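Local coordinates for protein IWS1 (Encephalitozoon cuniculi, PDB 2XPP) that probably acts as a transcription factor in the regulation of RNA polymerase II transcription, with possible roles in and after recruitment of TATA-binding protein, at residues G107-V110 with Y111-I115; D89-K92 with T93-I96; D19-K22 with K23-N27. All coordinates share one frame; numbering follows the deposited sequence.

In the fold
Three local contacts illustrate how an all-helical domain builds interior and surface from short-range bonds, four residues apart in contacts 1 and 3 and three apart in contact 2. Contact 1 (107-115) is a buried run of helix 106-115, and contact 2 (89-96) is the place where helix 81-92 gives way to a loop. Their centres lie about 15 Å apart, and they touch where Val110 CG2 packs on Leu91 CD1 at 4.0 Å, so side chains from two helices meet in one core. Contact 3 (19-27), at the surface on helix 5-30, is centred about 22 Å from contact 1, nearest atoms about 10 Å apart, and about 24 Å from contact 2, across the chain's centre.

Contact 1. Residues G107-V110 with Y111-I115; sequences GKIV and YFYSI
Gly107 opens the run by accepting the amide of Tyr111, with Tyr111 N 2.7 Å from Gly107 O, and CB of Tyr111 rests close to that same oxygen. Lys108 follows the pattern: its carbonyl takes the amide of Phe112, while its extended side chain leads off from the second segment.

Ile109 carries the side-chain part of the contact. Its carbonyl accepts the amide of Tyr113 (Tyr113 N to Ile109 O 3.0 Å, 154° at the hydrogen). The CG1 branch, anti to the backbone N (chi1 -169°), runs beside the carbonyl carbon, and its end comes back close to the next turn. There CG1 meets CE2 of Tyr113 at 3.6 Å. The phenol ring crosses it obliquely: its CG sits beside the backbone N of Tyr113 (chi1 -83°), which swings the ring back over the preceding turn and brings Tyr113 CD2 to 3.2 Å from Ile109 O. CD1 of Ile109 is shared, touching Tyr113 CE2 and also reaching Phe112 CD2 at 4.1 Å. The hydroxyl of Tyr113 is bonded to the carbonyl of Leu70, which ties this ring to helix 62-70.

Val110 ends the first segment. Its O receives the amide of Ser114 at 3.1 Å from Ser114 N, and its side chain packs on Leu88 and Trp134. Ser114 has a second tie, since its OG donates to Tyr111 O at 2.7 Å, folding the buried hydroxyl back on its own helix. A chain of another protein packs against Ile109 and Phe112, among others, so this helix serves both the core and an interface. The i to i+4 ladder with apolar i+3 and i+4 neighbours is that of a core helix in a TFIIS N-terminal helical bundle.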
loop_
_atom_site.group_PDB
_atom_site.type_symbol
_atom_site.label_atom_id
_atom_site.label_comp_id
_atom_site.label_asym_id
_atom_site.label_seq_id
_atom_site.Cartn_x
_atom_site.Cartn_y
_atom_site.Cartn_z
ATOM N N GLY A 107 -5.998 -0.220 2.635
ATOM C CA GLY A 107 -6.286 -0.954 3.845
ATOM C C GLY A 107 -6.417 -2.463 3.647
ATOM O O GLY A 107 -6.079 -3.233 4.563
ATOM N N LYS A 108 -6.898 -2.876 2.477
ATOM C CA LYS A 108 -7.172 -4.294 2.245
ATOM C C LYS A 108 -5.876 -5.077 2.168
ATOM O O LYS A 108 -5.803 -6.167 2.718
ATOM C CB LYS A 108 -8.035 -4.504 1.021
ATOM C CG LYS A 108 -9.413 -3.906 1.281
ATOM C CD LYS A 108 -10.180 -3.772 0.066
ATOM C CE LYS A 108 -11.557 -3.235 0.383
ATOM N NZ LYS A 108 -12.283 -3.204 -0.872
ATOM N N ILE A 109 -4.873 -4.531 1.489
ATOM C CA ILE A 109 -3.567 -5.246 1.425
ATOM C C ILE A 109 -2.828 -5.166 2.760
ATOM O O ILE A 109 -2.242 -6.154 3.199
ATOM C CB ILE A 109 -2.670 -4.821 0.222
ATOM C CG1 ILE A 109 -1.458 -5.790 0.062
ATOM C CG2 ILE A 109 -2.139 -3.357 0.360
ATOM C CD1 ILE A 109 -1.802 -7.285 -0.189
ATOM N N VAL A 110 -2.921 -4.021 3.440
ATOM C CA VAL A 110 -2.286 -3.930 4.761
ATOM C C VAL A 110 -2.959 -4.889 5.748
ATOM O O VAL A 110 -2.262 -5.534 6.546
ATOM C CB VAL A 110 -2.271 -2.480 5.280
ATOM C CG1 VAL A 110 -1.730 -2.430 6.751
ATOM C CG2 VAL A 110 -1.419 -1.582 4.299
ATOM N N TYR A 111 -4.300 -4.996 5.659
ATOM C CA TYR A 111 -5.024 -5.934 6.477
ATOM C C TYR A 111 -4.500 -7.356 6.213
ATOM O O TYR A 111 -4.257 -8.133 7.165
ATOM C CB TYR A 111 -6.546 -5.809 6.308
ATOM C CG TYR A 111 -7.235 -6.747 7.270
ATOM C CD1 TYR A 111 -7.382 -6.404 8.622
ATOM C CD2 TYR A 111 -7.622 -8.027 6.852
ATOM C CE1 TYR A 111 -7.962 -7.286 9.524
ATOM C CE2 TYR A 111 -8.197 -8.924 7.747
ATOM C CZ TYR A 111 -8.376 -8.536 9.075
ATOM O OH TYR A 111 -8.969 -9.420 9.959
ATOM N N PHE A 112 -4.295 -7.690 4.925
ATOM C CA PHE A 112 -3.785 -9.010 4.627
ATOM C C PHE A 112 -2.400 -9.246 5.261
ATOM O O PHE A 112 -2.130 -10.322 5.815
ATOM C CB PHE A 112 -3.743 -9.262 3.113
ATOM C CG PHE A 112 -3.119 -10.593 2.777
ATOM C CD1 PHE A 112 -3.754 -11.799 3.143
ATOM C CD2 PHE A 112 -1.894 -10.623 2.171
ATOM C CE1 PHE A 112 -3.137 -13.054 2.852
ATOM C CE2 PHE A 112 -1.268 -11.849 1.888
ATOM C CZ PHE A 112 -1.879 -13.043 2.235
ATOM N N TYR A 113 -1.539 -8.232 5.223
ATOM C CA TYR A 113 -0.219 -8.371 5.805
ATOM C C TYR A 113 -0.349 -8.689 7.285
ATOM O O TYR A 113 0.459 -9.472 7.807
ATOM C CB TYR A 113 0.598 -7.105 5.630
ATOM C CG TYR A 113 1.298 -6.981 4.279
ATOM C CD1 TYR A 113 2.592 -6.437 4.217
ATOM C CD2 TYR A 113 0.683 -7.379 3.071
ATOM C CE1 TYR A 113 3.271 -6.291 2.975
ATOM C CE2 TYR A 113 1.375 -7.249 1.824
ATOM C CZ TYR A 113 2.660 -6.716 1.809
ATOM O OH TYR A 113 3.367 -6.556 0.638
ATOM N N SER A 114 -1.339 -8.084 7.947
ATOM C CA SER A 114 -1.513 -8.246 9.398
ATOM C C SER A 114 -1.964 -9.657 9.780
ATOM O O SER A 114 -1.836 -10.050 10.949
ATOM C CB SER A 114 -2.469 -7.190 9.981
ATOM O OG SER A 114 -3.866 -7.426 9.701
ATOM N N ILE A 115 -2.478 -10.417 8.809
ATOM C CA ILE A 115 -3.028 -11.756 9.113
ATOM C C ILE A 115 -2.339 -12.894 8.366
ATOM O O ILE A 115 -2.628 -14.083 8.612
ATOM C CB ILE A 115 -4.557 -11.809 8.905
ATOM C CG1 ILE A 115 -4.925 -11.567 7.433
ATOM C CG2 ILE A 115 -5.271 -10.801 9.822
ATOM C CD1 ILE A 115 -6.307 -12.078 7.060
#

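Contact 2. Residues D89-K92 with T93-I96; sequences DVLK and TMKI
Met94 folds back along the last turn of helix 81-92 and lies alongside Val90, both side chains pointing the same way. Starting at the backbone, CB of Met94 sits 3.7 Å from Leu91 O, the oxygen that also accepts the Met94 amide. With CG anti to the carbonyl carbon (chi1 -72°), the chain turns back along the helix, and CG comes to 3.6 Å from Val90 O. The chain stays extended beyond that point. SD passes CG1 of Val90 at 4.1 Å, and the terminal CE closes on the same methyl at 3.8 Å.

Val90 O, which CG passes, is gripped twice by Thr93. The hydroxyl OG1 donates to Val90 O at 2.7 Å, in the carbonyl plane on a lone pair, whereas the Thr93 amide reaches that oxygen from above the plane, 54° out of it. The hydroxyl thus occupies an acceptor direction that the amide does not use, and the bond fixes the rotation of the Thr93 side chain.

Leu91 O is also doubly engaged: besides the Met94 amide it accepts a hydrogen bond from a water that donates to Met94 O as well, bridging helix and loop. CD1 of Ile96 meets Leu91 CD2 at 4.0 Å, and both side chains pack on Leu63 and Trp134 of neighbouring helices. The whole is i to i-3 bonding at the C-terminal end of a helix, running into an inverse gamma turn at Lys95 in the loop between helices 81-92 and 98-104.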
loop_
_atom_site.group_PDB
_atom_site.type_symbol
_atom_site.label_atom_id
_atom_site.label_comp_id
_atom_site.label_asym_id
_atom_site.label_seq_id
_atom_site.Cartn_x
_atom_site.Cartn_y
_atom_site.Cartn_z
ATOM N N ASP A 89 6.606 1.337 6.285
ATOM C CA ASP A 89 7.224 2.492 6.987
ATOM C C ASP A 89 6.738 3.822 6.386
ATOM O O ASP A 89 6.428 4.778 7.154
ATOM C CB ASP A 89 8.755 2.390 6.885
ATOM C CG ASP A 89 9.492 3.546 7.551
ATOM O OD1 ASP A 89 9.126 3.952 8.689
ATOM O OD2 ASP A 89 10.486 4.014 6.930
ATOM N N VAL A 90 6.758 3.921 5.058
ATOM C CA VAL A 90 6.201 5.087 4.337
ATOM C C VAL A 90 4.739 5.411 4.767
ATOM O O VAL A 90 4.442 6.546 5.168
ATOM C CB VAL A 90 6.283 4.923 2.807
ATOM C CG1 VAL A 90 5.424 5.985 2.054
ATOM C CG2 VAL A 90 7.752 5.044 2.351
ATOM N N LEU A 91 3.873 4.404 4.673
ATOM C CA LEU A 91 2.445 4.563 5.010
ATOM C C LEU A 91 2.248 5.093 6.438
ATOM O O LEU A 91 1.360 5.914 6.672
ATOM C CB LEU A 91 1.744 3.217 4.832
ATOM C CG LEU A 91 1.563 2.802 3.376
ATOM C CD1 LEU A 91 1.116 1.408 3.341
ATOM C CD2 LEU A 91 0.547 3.692 2.627
ATOM N N LYS A 92 3.101 4.664 7.364
ATOM C CA LYS A 92 2.975 5.038 8.772
ATOM C C LYS A 92 3.160 6.546 8.943
ATOM O O LYS A 92 2.602 7.171 9.893
ATOM C CB LYS A 92 4.038 4.310 9.623
ATOM C CG LYS A 92 3.951 4.598 11.058
ATOM C CD LYS A 92 4.876 3.634 11.775
ATOM C CE LYS A 92 5.633 4.299 12.886
ATOM N NZ LYS A 92 6.510 3.266 13.524
ATOM N N THR A 93 3.934 7.136 8.032
ATOM C CA THR A 93 4.300 8.552 8.124
ATOM C C THR A 93 3.273 9.487 7.490
ATOM O O THR A 93 3.391 10.707 7.649
ATOM C CB THR A 93 5.683 8.894 7.480
ATOM O OG1 THR A 93 5.605 8.851 6.054
ATOM C CG2 THR A 93 6.819 7.971 7.988
ATOM N N MET A 94 2.317 8.935 6.759
ATOM C CA MET A 94 1.367 9.754 5.983
ATOM C C MET A 94 0.082 10.090 6.734
ATOM O O MET A 94 -0.443 9.247 7.493
ATOM C CB MET A 94 1.029 9.011 4.677
ATOM C CG MET A 94 2.193 9.032 3.743
ATOM S SD MET A 94 1.821 7.986 2.332
ATOM C CE MET A 94 2.891 8.714 1.113
ATOM N N LYS A 95 -0.434 11.322 6.537
ATOM C CA LYS A 95 -1.673 11.732 7.197
ATOM C C LYS A 95 -2.868 11.217 6.365
ATOM O O LYS A 95 -3.510 11.978 5.645
ATOM C CB LYS A 95 -1.741 13.257 7.373
ATOM C CG LYS A 95 -0.693 13.762 8.343
ATOM C CD LYS A 95 -0.813 15.239 8.663
ATOM C CE LYS A 95 0.346 15.688 9.556
ATOM N NZ LYS A 95 0.329 17.168 9.927
ATOM N N ILE A 96 -3.159 9.932 6.558
ATOM C CA ILE A 96 -4.157 9.176 5.785
ATOM C C ILE A 96 -5.512 9.183 6.472
ATOM O O ILE A 96 -5.628 8.823 7.656
ATOM C CB ILE A 96 -3.620 7.769 5.509
ATOM C CG1 ILE A 96 -2.436 7.848 4.518
ATOM C CG2 ILE A 96 -4.700 6.881 4.965
ATOM C CD1 ILE A 96 -1.627 6.518 4.403
HETATM O O HOH W 1 -0.787 6.482 8.319
#

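Contact 3. Residues D19-K22 with K23-N27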
loop_
_atom_site.group_PDB
_atom_site.type_symbol
_atom_site.label_atom_id
_atom_site.label_comp_id
_atom_site.label_asym_id
_atom_site.label_seq_id
_atom_site.Cartn_x
_atom_site.Cartn_y
_atom_site.Cartn_z
ATOM N N ASP A 19 4.919 2.453 -13.820
ATOM C CA ASP A 19 5.707 1.826 -14.874
ATOM C C ASP A 19 6.533 0.665 -14.297
ATOM O O ASP A 19 6.638 -0.418 -14.927
ATOM C CB ASP A 19 6.589 2.864 -15.582
ATOM C CG ASP A 19 5.768 3.822 -16.459
ATOM O OD1 ASP A 19 4.578 3.530 -16.714
ATOM O OD2 ASP A 19 6.328 4.864 -16.870
ATOM N N ILE A 20 7.101 0.888 -13.115
ATOM C CA ILE A 20 7.929 -0.162 -12.485
ATOM C C ILE A 20 7.059 -1.371 -12.141
ATOM O O ILE A 20 7.455 -2.540 -12.357
ATOM C CB ILE A 20 8.637 0.379 -11.240
ATOM C CG1 ILE A 20 9.722 1.379 -11.650
ATOM C CG2 ILE A 20 9.197 -0.802 -10.377
ATOM C CD1 ILE A 20 10.185 2.289 -10.470
ATOM N N LEU A 21 5.875 -1.113 -11.596
ATOM C CA LEU A 21 4.981 -2.203 -11.213
ATOM C C LEU A 21 4.600 -2.997 -12.458
ATOM O O LEU A 21 4.675 -4.236 -12.418
ATOM C CB LEU A 21 3.739 -1.665 -10.460
ATOM C CG LEU A 21 2.672 -2.690 -10.081
ATOM C CD1 LEU A 21 3.244 -3.712 -9.108
ATOM C CD2 LEU A 21 1.575 -1.928 -9.443
ATOM N N LYS A 22 4.162 -2.312 -13.536
ATOM C CA LYS A 22 3.718 -3.009 -14.758
ATOM C C LYS A 22 4.818 -3.883 -15.335
ATOM O O LYS A 22 4.537 -5.016 -15.776
ATOM C CB LYS A 22 3.236 -1.986 -15.818
ATOM C CG LYS A 22 1.899 -1.370 -15.344
ATOM C CD LYS A 22 1.372 -0.261 -16.284
ATOM C CE LYS A 22 0.099 0.386 -15.703
ATOM N NZ LYS A 22 -0.621 1.202 -16.774
ATOM N N LYS A 23 6.049 -3.349 -15.325
ATOM C CA LYS A 23 7.223 -4.067 -15.916
ATOM C C LYS A 23 7.567 -5.292 -15.079
ATOM O O LYS A 23 7.884 -6.352 -15.659
ATOM C CB LYS A 23 8.427 -3.154 -16.022
ATOM C CG LYS A 23 9.570 -3.633 -16.994
ATOM C CD LYS A 23 10.365 -2.390 -17.476
ATOM C CE LYS A 23 9.387 -1.322 -18.105
ATOM N NZ LYS A 23 9.618 0.175 -17.831
ATOM N N ASP A 24 7.462 -5.168 -13.752
ATOM C CA ASP A 24 7.838 -6.287 -12.870
ATOM C C ASP A 24 6.766 -7.341 -13.028
ATOM O O ASP A 24 7.070 -8.536 -13.151
ATOM C CB ASP A 24 7.930 -5.839 -11.396
ATOM C CG ASP A 24 9.333 -5.445 -10.978
ATOM O OD1 ASP A 24 10.267 -5.397 -11.824
ATOM O OD2 ASP A 24 9.478 -5.207 -9.742
ATOM N N ASN A 25 5.504 -6.903 -13.102
ATOM C CA ASN A 25 4.446 -7.893 -13.256
ATOM C C ASN A 25 4.503 -8.649 -14.588
ATOM O O ASN A 25 4.305 -9.870 -14.619
ATOM C CB ASN A 25 3.063 -7.301 -12.935
ATOM C CG ASN A 25 2.847 -7.138 -11.426
ATOM O OD1 ASN A 25 3.617 -7.623 -10.615
ATOM N ND2 ASN A 25 1.780 -6.455 -11.057
ATOM N N ALA A 26 4.771 -7.938 -15.676
ATOM C CA ALA A 26 4.955 -8.517 -16.990
ATOM C C ALA A 26 6.140 -9.476 -16.992
ATOM O O ALA A 26 6.083 -10.561 -17.609
ATOM C CB ALA A 26 5.218 -7.396 -18.019
ATOM N N ASN A 27 7.218 -9.061 -16.322
ATOM C CA ASN A 27 8.401 -9.936 -16.278
ATOM C C ASN A 27 8.102 -11.188 -15.448
ATOM O O ASN A 27 8.578 -12.263 -15.779
ATOM C CB ASN A 27 9.656 -9.192 -15.768
ATOM C CG ASN A 27 10.222 -8.196 -16.824
ATOM O OD1 ASN A 27 9.881 -8.276 -18.003
ATOM N ND2 ASN A 27 11.103 -7.273 -16.393
HETATM O O HOH W 2 10.366 -2.678 -13.330
#
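This is a turn-to-turn contact at the surface, within the long helix 5-30, where the backbone does most of the joining and Leu21 with Asn25 adds the side-chain touch. Four successive amides, Lys23 to Ala26, donate to the carbonyls of Asp19 to Lys22. One of them joins Asn25 N to Leu21 O at 2.9 Å. Beside this bond, CD1 of Leu21 comes to 3.7 Å from ND2 of Asn25, the two side chains meeting at a slant. CG of Leu21 stands anti to the backbone N (chi1 176°), which brings its end nearer the following turn, while the amide of Asn25 leans back to meet it.

On another side of the helix, a water donates both to Ile20 O and to Asp24 OD1, each at 3.1 Å, linking backbone and carboxylate. The same carboxylate takes a salt bridge from Lys37 on OD2 and the Gly36 amide on OD1, which probably stabilises its negative charge. The arrangement is that of a regular i to i+4 surface helix, with Ile20 and Leu21 packed on Trp69 and a buried aspartate bound to the start of helix 36-48.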